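Side-chain contacts in glutathione S-transferase (Bombyx mori, PDB 4E8H), which binds glutathione as a homodimer and probably catalyses its conjugation to electrophilic substrates: residues T109-L112 against R113-L117; D134-D137 against E138-W142. One frame throughout, in Å; residues are numbered along the deposited sequence.

Interaction 1: residues T109-L112 against R113-L117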
# COMPACT_ATOMS: atom_id res chain seq x y z
N THR B 109 -2.33 -5.50 -5.01
CA THR B 109 -2.72 -6.28 -6.18
C THR B 109 -1.71 -7.38 -6.52
O THR B 109 -1.99 -8.56 -6.33
CB THR B 109 -3.00 -5.37 -7.40
OG1 THR B 109 -3.98 -4.39 -7.06
CG2 THR B 109 -3.50 -6.18 -8.60
N LEU B 110 -0.54 -6.99 -7.03
CA LEU B 110 0.45 -7.94 -7.54
C LEU B 110 0.99 -8.88 -6.47
O LEU B 110 0.91 -10.11 -6.62
CB LEU B 110 1.61 -7.23 -8.25
CG LEU B 110 2.60 -8.12 -9.00
CD1 LEU B 110 1.99 -8.70 -10.27
CD2 LEU B 110 3.88 -7.37 -9.32
N TYR B 111 1.55 -8.32 -5.40
CA TYR B 111 2.16 -9.13 -4.35
C TYR B 111 1.14 -10.00 -3.63
O TYR B 111 1.42 -11.16 -3.31
CB TYR B 111 2.93 -8.26 -3.35
CG TYR B 111 3.75 -9.09 -2.39
CD1 TYR B 111 4.87 -9.79 -2.83
CD2 TYR B 111 3.40 -9.19 -1.05
CE1 TYR B 111 5.63 -10.56 -1.96
CE2 TYR B 111 4.15 -9.96 -0.17
CZ TYR B 111 5.26 -10.64 -0.63
OH TYR B 111 6.00 -11.41 0.23
N LEU B 112 -0.04 -9.44 -3.37
CA LEU B 112 -1.12 -10.18 -2.72
C LEU B 112 -1.55 -11.40 -3.53
O LEU B 112 -1.70 -12.49 -2.98
CB LEU B 112 -2.32 -9.26 -2.46
CG LEU B 112 -3.62 -9.89 -1.94
CD1 LEU B 112 -3.43 -10.55 -0.57
CD2 LEU B 112 -4.73 -8.85 -1.88
N ARG B 113 -1.76 -11.20 -4.84
CA ARG B 113 -2.14 -12.29 -5.74
C ARG B 113 -1.02 -13.31 -5.91
O ARG B 113 -1.29 -14.51 -6.08
CB ARG B 113 -2.59 -11.74 -7.10
CG ARG B 113 -4.02 -11.19 -7.08
CD ARG B 113 -4.24 -10.17 -8.20
NE ARG B 113 -5.47 -9.41 -8.01
CZ ARG B 113 -6.45 -9.32 -8.91
NH1 ARG B 113 -6.36 -9.93 -10.08
NH2 ARG B 113 -7.53 -8.60 -8.63
N TYR B 114 0.23 -12.84 -5.87
CA TYR B 114 1.41 -13.72 -5.83
C TYR B 114 1.35 -14.61 -4.59
O TYR B 114 1.55 -15.82 -4.69
CB TYR B 114 2.70 -12.89 -5.85
CG TYR B 114 3.94 -13.64 -5.38
CD1 TYR B 114 4.71 -14.39 -6.27
CD2 TYR B 114 4.34 -13.60 -4.04
CE1 TYR B 114 5.85 -15.07 -5.84
CE2 TYR B 114 5.47 -14.28 -3.60
CZ TYR B 114 6.21 -15.02 -4.51
OH TYR B 114 7.33 -15.70 -4.08
N LEU B 115 1.09 -14.00 -3.43
CA LEU B 115 0.99 -14.72 -2.17
C LEU B 115 -0.13 -15.76 -2.18
O LEU B 115 0.06 -16.88 -1.73
CB LEU B 115 0.77 -13.76 -0.99
CG LEU B 115 1.93 -12.93 -0.46
CD1 LEU B 115 1.42 -11.99 0.62
CD2 LEU B 115 3.06 -13.81 0.09
N ASN B 116 -1.30 -15.36 -2.69
CA ASN B 116 -2.46 -16.26 -2.75
C ASN B 116 -2.24 -17.48 -3.64
O ASN B 116 -2.71 -18.57 -3.34
CB ASN B 116 -3.72 -15.49 -3.16
CG ASN B 116 -4.20 -14.53 -2.09
OD1 ASN B 116 -3.76 -14.58 -0.94
ND2 ASN B 116 -5.12 -13.64 -2.47
N LEU B 117 -1.50 -17.28 -4.73
CA LEU B 117 -1.14 -18.38 -5.63
C LEU B 117 -0.04 -19.28 -5.05
O LEU B 117 -0.20 -20.50 -5.01
CB LEU B 117 -0.73 -17.84 -7.01
CG LEU B 117 -0.21 -18.83 -8.07
CD1 LEU B 117 -1.20 -19.96 -8.35
CD2 LEU B 117 0.13 -18.09 -9.36
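Leu-115 lies over one face of the Tyr-111 ring, its CG 4.1 Å from the ring centroid and 27° off the ring normal, a CH-pi contact one helical turn along. Both methyls lie on that face, CD1 off the CD2-CE2 side, 3.5 Å from Tyr-111 CE2, and CD2 towards CZ and OH. With CG anti to the backbone N (chi1 -171°), the tyrosine ring stands out from the helix, leaning slightly towards the following turn, where Leu-115 meets it. Tyr-114 comes to the same ring with planes only 23° apart but offset, so overlap is slight; Tyr-111 CE1 and Tyr-114 CD2 touch at 3.9 Å. On another side of the helix, Arg-113 runs extended beside Thr-109, whose CG2 sits over one face of the guanidinium, 3.8 Å from NE. Beneath the side chains, four i to i+4 backbone bonds hold the turn, among them Leu-115 N to Tyr-111 O at 2.9 Å. Tyr-111 packs against Pro-16 and Pro-17 of helix 16-27, with bound glutathione about 5 Å from its side chain, and Leu-112 meets Leu-112 of the second subunit. The chemistry is divided: carbon contacts probably limit the rotation of the Tyr-111 ring near the bound glutathione, whereas the methyl of Thr-109 flanks the arginine without competing for its N-H groups, and NH1 hydrogen-bonds Lys-135 O and salt-bridges Glu-138 OE1.

Interaction 2: residues D134-D137 against E138-W142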
# COMPACT_ATOMS: atom_id res chain seq x y z
N ASP B 134 -5.29 -17.51 -12.25
CA ASP B 134 -6.03 -16.59 -13.12
C ASP B 134 -5.99 -15.15 -12.61
O ASP B 134 -5.77 -14.22 -13.38
CB ASP B 134 -7.48 -17.05 -13.29
CG ASP B 134 -7.62 -18.25 -14.21
OD1 ASP B 134 -6.62 -18.67 -14.83
OD2 ASP B 134 -8.74 -18.79 -14.30
N LYS B 135 -6.20 -14.99 -11.30
CA LYS B 135 -6.13 -13.67 -10.65
C LYS B 135 -4.74 -13.05 -10.78
O LYS B 135 -4.62 -11.87 -11.11
CB LYS B 135 -6.52 -13.75 -9.17
CG LYS B 135 -7.94 -14.25 -8.91
CD LYS B 135 -9.01 -13.43 -9.64
CE LYS B 135 -9.38 -12.17 -8.87
NZ LYS B 135 -10.74 -11.67 -9.30
N PHE B 136 -3.70 -13.85 -10.53
CA PHE B 136 -2.33 -13.37 -10.66
C PHE B 136 -1.99 -13.00 -12.10
O PHE B 136 -1.41 -11.94 -12.35
CB PHE B 136 -1.33 -14.41 -10.13
CG PHE B 136 0.10 -13.94 -10.18
CD1 PHE B 136 0.53 -12.89 -9.38
CD2 PHE B 136 1.02 -14.54 -11.04
CE1 PHE B 136 1.85 -12.44 -9.42
CE2 PHE B 136 2.34 -14.10 -11.09
CZ PHE B 136 2.76 -13.05 -10.28
N ASP B 137 -2.38 -13.86 -13.04
CA ASP B 137 -2.18 -13.64 -14.48
C ASP B 137 -2.83 -12.35 -14.96
O ASP B 137 -2.28 -11.64 -15.81
CB ASP B 137 -2.73 -14.82 -15.29
CG ASP B 137 -2.06 -16.15 -14.94
OD1 ASP B 137 -0.94 -16.15 -14.40
OD2 ASP B 137 -2.68 -17.20 -15.21
N GLU B 138 -4.01 -12.05 -14.42
CA GLU B 138 -4.74 -10.81 -14.71
C GLU B 138 -3.91 -9.59 -14.32
O GLU B 138 -3.86 -8.60 -15.05
CB GLU B 138 -6.10 -10.80 -14.00
CG GLU B 138 -7.00 -9.61 -14.36
CD GLU B 138 -8.25 -9.51 -13.49
OE1 GLU B 138 -8.18 -9.83 -12.28
OE2 GLU B 138 -9.30 -9.09 -14.02
N ALA B 139 -3.26 -9.68 -13.16
CA ALA B 139 -2.39 -8.61 -12.66
C ALA B 139 -1.12 -8.45 -13.50
O ALA B 139 -0.64 -7.33 -13.68
CB ALA B 139 -2.03 -8.86 -11.20
N LEU B 140 -0.59 -9.56 -14.01
CA LEU B 140 0.55 -9.52 -14.93
C LEU B 140 0.19 -8.82 -16.24
O LEU B 140 1.02 -8.11 -16.81
CB LEU B 140 1.12 -10.92 -15.20
CG LEU B 140 2.00 -11.61 -14.14
CD1 LEU B 140 2.53 -12.93 -14.68
CD2 LEU B 140 3.17 -10.72 -13.69
N GLY B 141 -1.04 -9.03 -16.72
CA GLY B 141 -1.55 -8.33 -17.90
C GLY B 141 -1.61 -6.83 -17.68
O GLY B 141 -1.23 -6.05 -18.56
N TRP B 142 -2.09 -6.43 -16.51
CA TRP B 142 -2.10 -5.02 -16.11
C TRP B 142 -0.69 -4.42 -16.03
O TRP B 142 -0.45 -3.33 -16.55
CB TRP B 142 -2.82 -4.82 -14.77
CG TRP B 142 -4.30 -5.10 -14.79
CD1 TRP B 142 -5.15 -4.95 -15.86
CD2 TRP B 142 -5.11 -5.53 -13.69
NE1 TRP B 142 -6.43 -5.29 -15.49
CE2 TRP B 142 -6.43 -5.64 -14.16
CE3 TRP B 142 -4.84 -5.84 -12.35
CZ2 TRP B 142 -7.49 -6.05 -13.34
CZ3 TRP B 142 -5.89 -6.25 -11.53
CH2 TRP B 142 -7.20 -6.35 -12.03
O HOH W 1 -9.80 -8.94 -10.27
O HOH W 2 -10.75 -12.01 -12.32
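Phe-136 and Leu-140 pack one turn apart on an alpha-helix, 130-146, of the all-helical C-terminal domain of the glutathione transferase fold. Leu-140 CG stands over one face of the phenyl ring, and its CD1 comes 3.8 Å from Phe-136 CE2, near the ring's far end; CD2 approaches CZ more distantly. CG anti to the backbone N (chi1 -177°) carries the phenyl ring outward and slightly towards Leu-140, while Leu-140 CG takes a different staggered position, anti to its own carbonyl carbon. This is the tight, buried side: Phe-136 also touches Leu-110 and Tyr-114 of helix 93-124, and both apolar side chains rest on Ile-172 of helix 160-174. Their backbones are joined as well, Leu-140 N donating to Phe-136 O at 3.0 Å, in the carbonyl plane. Ala-139 brings only its small CB to this turn, 3.3 Å from Phe-136 O.

The polar side is looser. Lys-135 NZ and Glu-138 OE1 stand 4.3 Å apart, beyond a salt bridge. The glutamate, extended beyond CG, turns its carboxylate to Arg-113, its direct charged partner, which would probably stabilise the ionised carboxylate. Asp-137 instead uses OD1 to bond Tyr-177 OH. Two waters bridge the lysine and the glutamate: one accepts from Lys-135 NZ at 3.0 Å and donates to Glu-138 OE1 at 2.7 Å; the other makes the same link with a weak second bond of 3.4 Å.

How the interactions relate
From the N terminus, the chain passes through the thioredoxin-like domain before reaching helix 93-124, where interaction 1 joins successive turns; interaction 2 does the same on helix 130-146. Each segment pair is continuous, so neither contact closes a loop, and the two follow in series without nesting or crossing. Their centres lie 10 Å apart because the chain turns back between the helices. The Arg-113 side chain spans from interaction 1 to interaction 2, and Phe-136 CD1 packs 3.5 Å from the backbone N of Tyr-114. Helix 160-174 receives side chains from both contacts, so three helices of the C-terminal domain meet here.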